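Local coordinates for protein vanadium-dependent haloperoxidase (Zobellia galactanivorans, PDB 4CIT) that probably acts as a vanadate-dependent peroxidase that uses hydrogen peroxide to oxidise halides, iodide above all, in a marine bacterium, at residues A62-I65 with F66-N70; A313-K316 with A317-M321. All blocks are in the same frame, centred on the assembly; numbering follows the deposited sequence.

Interaction 1: A62-I65 with F66-N70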
loop_
_atom_site.group_PDB
_atom_site.type_symbol
_atom_site.label_atom_id
_atom_site.label_comp_id
_atom_site.label_asym_id
_atom_site.label_seq_id
_atom_site.Cartn_x
_atom_site.Cartn_y
_atom_site.Cartn_z
ATOM N N ALA A 62 0.219 5.970 -4.170
ATOM C CA ALA A 62 -0.503 4.738 -4.502
ATOM C C ALA A 62 -1.344 4.243 -3.318
ATOM O O ALA A 62 -2.449 3.775 -3.500
ATOM C CB ALA A 62 0.499 3.665 -4.942
ATOM N N SER A 63 -0.859 4.424 -2.073
ATOM C CA SER A 63 -1.571 3.924 -0.901
ATOM C C SER A 63 -2.870 4.674 -0.648
ATOM O O SER A 63 -3.884 4.140 -0.215
ATOM C CB SER A 63 -0.694 3.921 0.354
ATOM O OG SER A 63 -0.366 5.241 0.738
ATOM N N ARG A 64 -2.864 5.930 -1.051
ATOM C CA ARG A 64 -4.029 6.791 -0.888
ATOM C C ARG A 64 -5.118 6.364 -1.940
ATOM O O ARG A 64 -6.315 6.318 -1.689
ATOM C CB ARG A 64 -3.600 8.237 -1.078
ATOM C CG ARG A 64 -4.715 9.265 -1.037
ATOM C CD ARG A 64 -4.189 10.731 -1.079
ATOM N NE ARG A 64 -5.291 11.669 -1.010
ATOM C CZ ARG A 64 -6.007 12.156 -1.984
ATOM N NH1 ARG A 64 -5.786 11.815 -3.257
ATOM N NH2 ARG A 64 -6.945 13.004 -1.679
ATOM N N ILE A 65 -4.670 6.051 -3.144
ATOM C CA ILE A 65 -5.531 5.551 -4.268
ATOM C C ILE A 65 -6.247 4.239 -3.918
ATOM O O ILE A 65 -7.394 4.064 -4.244
ATOM C CB ILE A 65 -4.683 5.415 -5.535
ATOM C CG1 ILE A 65 -4.228 6.834 -5.970
ATOM C CG2 ILE A 65 -5.534 4.813 -6.653
ATOM C CD1 ILE A 65 -3.209 6.834 -7.087
ATOM N N PHE A 66 -5.586 3.315 -3.205
ATOM C CA PHE A 66 -6.206 2.075 -2.760
ATOM C C PHE A 66 -7.192 2.279 -1.618
ATOM O O PHE A 66 -8.229 1.657 -1.625
ATOM C CB PHE A 66 -5.146 1.060 -2.310
ATOM C CG PHE A 66 -4.402 0.456 -3.444
ATOM C CD1 PHE A 66 -5.058 -0.194 -4.446
ATOM C CD2 PHE A 66 -3.027 0.467 -3.444
ATOM C CE1 PHE A 66 -4.350 -0.772 -5.477
ATOM C CE2 PHE A 66 -2.300 -0.057 -4.487
ATOM C CZ PHE A 66 -2.972 -0.684 -5.517
ATOM N N ALA A 67 -6.901 3.170 -0.673
ATOM C CA ALA A 67 -7.695 3.253 0.530
ATOM C C ALA A 67 -9.082 3.844 0.428
ATOM O O ALA A 67 -10.040 3.236 0.900
ATOM C CB ALA A 67 -6.955 4.014 1.612
ATOM N N TYR A 68 -9.200 5.014 -0.192
ATOM C CA TYR A 68 -10.457 5.698 -0.245
ATOM C C TYR A 68 -11.593 4.909 -0.967
ATOM O O TYR A 68 -12.720 4.867 -0.476
ATOM C CB TYR A 68 -10.352 7.087 -0.848
ATOM C CG TYR A 68 -9.802 8.079 0.151
ATOM C CD1 TYR A 68 -10.583 8.531 1.246
ATOM C CD2 TYR A 68 -8.562 8.596 -0.020
ATOM C CE1 TYR A 68 -10.087 9.486 2.153
ATOM C CE2 TYR A 68 -8.019 9.513 0.899
ATOM C CZ TYR A 68 -8.784 9.976 1.962
ATOM O OH TYR A 68 -8.274 10.899 2.809
ATOM N N PRO A 69 -11.322 4.318 -2.120
ATOM C CA PRO A 69 -12.380 3.577 -2.770
ATOM C C PRO A 69 -12.828 2.338 -1.965
ATOM O O PRO A 69 -14.013 2.013 -1.932
ATOM C CB PRO A 69 -11.753 3.187 -4.083
ATOM C CG PRO A 69 -10.705 4.257 -4.342
ATOM C CD PRO A 69 -10.102 4.377 -2.984
ATOM N N ASN A 70 -11.911 1.660 -1.288
ATOM C CA ASN A 70 -12.327 0.612 -0.391
ATOM C C ASN A 70 -13.169 1.096 0.734
ATOM O O ASN A 70 -14.183 0.431 1.089
ATOM C CB ASN A 70 -11.111 -0.179 0.132
ATOM C CG ASN A 70 -10.481 -1.002 -0.945
ATOM O OD1 ASN A 70 -11.194 -1.587 -1.830
ATOM N ND2 ASN A 70 -9.175 -1.246 -0.798
#
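The amide N of A67 is gripped by two carbonyls of the preceding turn. Its main bond runs to S63 O at 3.2 Å; a weak second one goes to R64 O at 3.4 Å. One residue back, F66 N bonds A62 O at 3.2 Å and somewhat straighter, at 153°. Further on, at P69 with I65, the helical bond is missing: P69 has no N-H, and its ring carbon CD sits 3.0 Å from I65 O where a donor would otherwise lie, so helix 59-80 kinks here. The side-chain contact is R64 with Y68, one turn apart. The arginine leaves the helix with CG anti to the backbone N (chi1 176°) and runs extended as far as NE, which carries it slantwise across the edge of the tyrosine ring. R64 CG meets the ring at its edge, in the ring plane, 3.8 Å from Y68 CE2. NE is also close to CE2, while the guanidinium plane is turned 68° from the ring. Both polar ends converge on D170: R64 NE in a salt bridge, Y68 OH in a hydrogen bond, both at OD2. W166 meets the Y68 ring edge-to-face, and F66 and A62 pack on helix 38-55. The contact is thus a buried i to i+4 pair on a proline-kinked helix. One carboxylate oxygen ties arginine and tyrosine together, which should keep the guanidinium charged and limit rotation of the phenol, while the proline costs I65 O its usual helical donor.

Interaction 2: A313-K316 with A317-M321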
loop_
_atom_site.group_PDB
_atom_site.type_symbol
_atom_site.label_atom_id
_atom_site.label_comp_id
_atom_site.label_asym_id
_atom_site.label_seq_id
_atom_site.Cartn_x
_atom_site.Cartn_y
_atom_site.Cartn_z
ATOM N N ALA A 313 -11.410 -7.167 4.602
ATOM C CA ALA A 313 -10.024 -7.391 4.629
ATOM C C ALA A 313 -9.211 -6.312 3.837
ATOM O O ALA A 313 -8.157 -5.758 4.309
ATOM C CB ALA A 313 -9.697 -8.754 4.118
ATOM N N TYR A 314 -9.703 -6.014 2.619
ATOM C CA TYR A 314 -9.021 -5.023 1.809
ATOM C C TYR A 314 -9.046 -3.634 2.450
ATOM O O TYR A 314 -8.104 -2.852 2.341
ATOM C CB TYR A 314 -9.597 -4.906 0.396
ATOM C CG TYR A 314 -9.555 -6.107 -0.444
ATOM C CD1 TYR A 314 -8.880 -7.229 -0.082
ATOM C CD2 TYR A 314 -10.149 -6.098 -1.680
ATOM C CE1 TYR A 314 -8.827 -8.341 -0.938
ATOM C CE2 TYR A 314 -10.081 -7.178 -2.562
ATOM C CZ TYR A 314 -9.440 -8.327 -2.141
ATOM O OH TYR A 314 -9.449 -9.471 -2.930
ATOM N N THR A 315 -10.142 -3.299 3.128
ATOM C CA THR A 315 -10.257 -2.033 3.768
ATOM C C THR A 315 -9.394 -1.882 4.944
ATOM O O THR A 315 -8.652 -0.871 5.070
ATOM C CB THR A 315 -11.740 -1.762 4.098
ATOM O OG1 THR A 315 -12.486 -1.855 2.862
ATOM C CG2 THR A 315 -11.881 -0.349 4.611
ATOM N N LYS A 316 -9.372 -2.898 5.806
ATOM C CA LYS A 316 -8.510 -2.811 6.974
ATOM C C LYS A 316 -7.002 -2.742 6.508
ATOM O O LYS A 316 -6.240 -1.933 7.072
ATOM C CB LYS A 316 -8.795 -3.956 7.934
ATOM C CG LYS A 316 -8.277 -3.708 9.326
ATOM C CD LYS A 316 -8.525 -4.856 10.309
ATOM C CE LYS A 316 -9.941 -5.233 10.545
ATOM N NZ LYS A 316 -10.128 -6.071 11.795
ATOM N N ALA A 317 -6.646 -3.503 5.519
ATOM C CA ALA A 317 -5.248 -3.537 4.982
ATOM C C ALA A 317 -4.836 -2.228 4.322
ATOM O O ALA A 317 -3.738 -1.659 4.612
ATOM C CB ALA A 317 -4.991 -4.706 4.074
ATOM N N SER A 318 -5.739 -1.684 3.492
ATOM C CA SER A 318 -5.410 -0.488 2.754
ATOM C C SER A 318 -5.356 0.724 3.687
ATOM O O SER A 318 -4.505 1.594 3.484
ATOM C CB SER A 318 -6.266 -0.300 1.524
ATOM O OG SER A 318 -7.615 -0.098 1.884
ATOM N N VAL A 319 -6.279 0.845 4.632
ATOM C CA VAL A 319 -6.188 1.906 5.616
ATOM C C VAL A 319 -4.902 1.862 6.458
ATOM O O VAL A 319 -4.176 2.846 6.596
ATOM C CB VAL A 319 -7.432 1.927 6.491
ATOM C CG1 VAL A 319 -7.244 2.842 7.648
ATOM C CG2 VAL A 319 -8.641 2.342 5.628
ATOM N N ALA A 320 -4.542 0.672 6.922
ATOM C CA ALA A 320 -3.294 0.517 7.620
ATOM C C ALA A 320 -2.093 0.918 6.740
ATOM O O ALA A 320 -1.174 1.593 7.283
ATOM C CB ALA A 320 -3.146 -0.877 8.170
ATOM N N MET A 321 -2.020 0.459 5.489
ATOM C CA MET A 321 -0.894 0.786 4.663
ATOM C C MET A 321 -0.774 2.293 4.395
ATOM O O MET A 321 0.351 2.804 4.243
ATOM C CB MET A 321 -0.923 0.003 3.377
ATOM C CG MET A 321 -0.580 -1.457 3.578
ATOM S SD MET A 321 -0.398 -2.364 1.990
ATOM C CE MET A 321 -2.009 -2.734 1.564
#
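With chi1 at 65°, S318 OG lies between its own backbone N and carbonyl carbon, a rotation that turns the hydroxyl back along helix 307-335 to Y314 O, 2.8 Å away. V319, by contrast, has CG1 anti to the backbone N (chi1 170°), which leaves CG2 on the side of the preceding turn, 3.3 Å from T315 O. Y314 O therefore accepts two bonds from one residue: S318 N gives the regular helical bond of 2.9 Å, and S318 OG adds the second. The two donors come from opposite faces of the carbonyl plane, both tilted out of it. The other rungs are regular. V319 N reaches T315 O at 3.0 Å and is the straightest of the backbone bonds, at 168°, while A317 N to A313 O and A320 N to K316 O hold the turn at either side. Between side chains, the methyl groups T315 CG2 and V319 CG2 lie 4.3 Å apart along one flank of the helix, where both also pack on V71 of helix 59-80. On another flank A313 and A320 rest against helix 367-383. K316 NZ forms a salt bridge with E381 and Y314 OH bonds D42, whereas T315 OG1 turns back to L311 O in its own helix. This is an i to i+4 serine bond inside a buried helix of the PAP2-family region. Returning the hydroxyl to the backbone satisfies its proton in the protein interior, while the oxygen also takes a weak hydrogen bond from N70 ND2 of helix 59-80, and the doubly accepting carbonyl would be polarised more than its neighbours.

Interaction 1 comes first along the chain, on helix 59-80; interaction 2 follows much later, on helix 307-335. Their centres are about 9 Å apart, each about 8 Å from the centre of the chain, so both helices pack in the core of this helical protein. They meet directly: N70 ND2 makes a weak hydrogen bond to S318 OG, N70 O receives another from T315 OG1, and A67 CA lies against S318 OG. The small A67 and S318 here are consistent with the close approach of the two backbones. Helix 59-80 is thereby joined to the PAP2-family region, which also supplies vanadate-pocket residues; the side chain of A62 is about 12 Å from a bound vanadate.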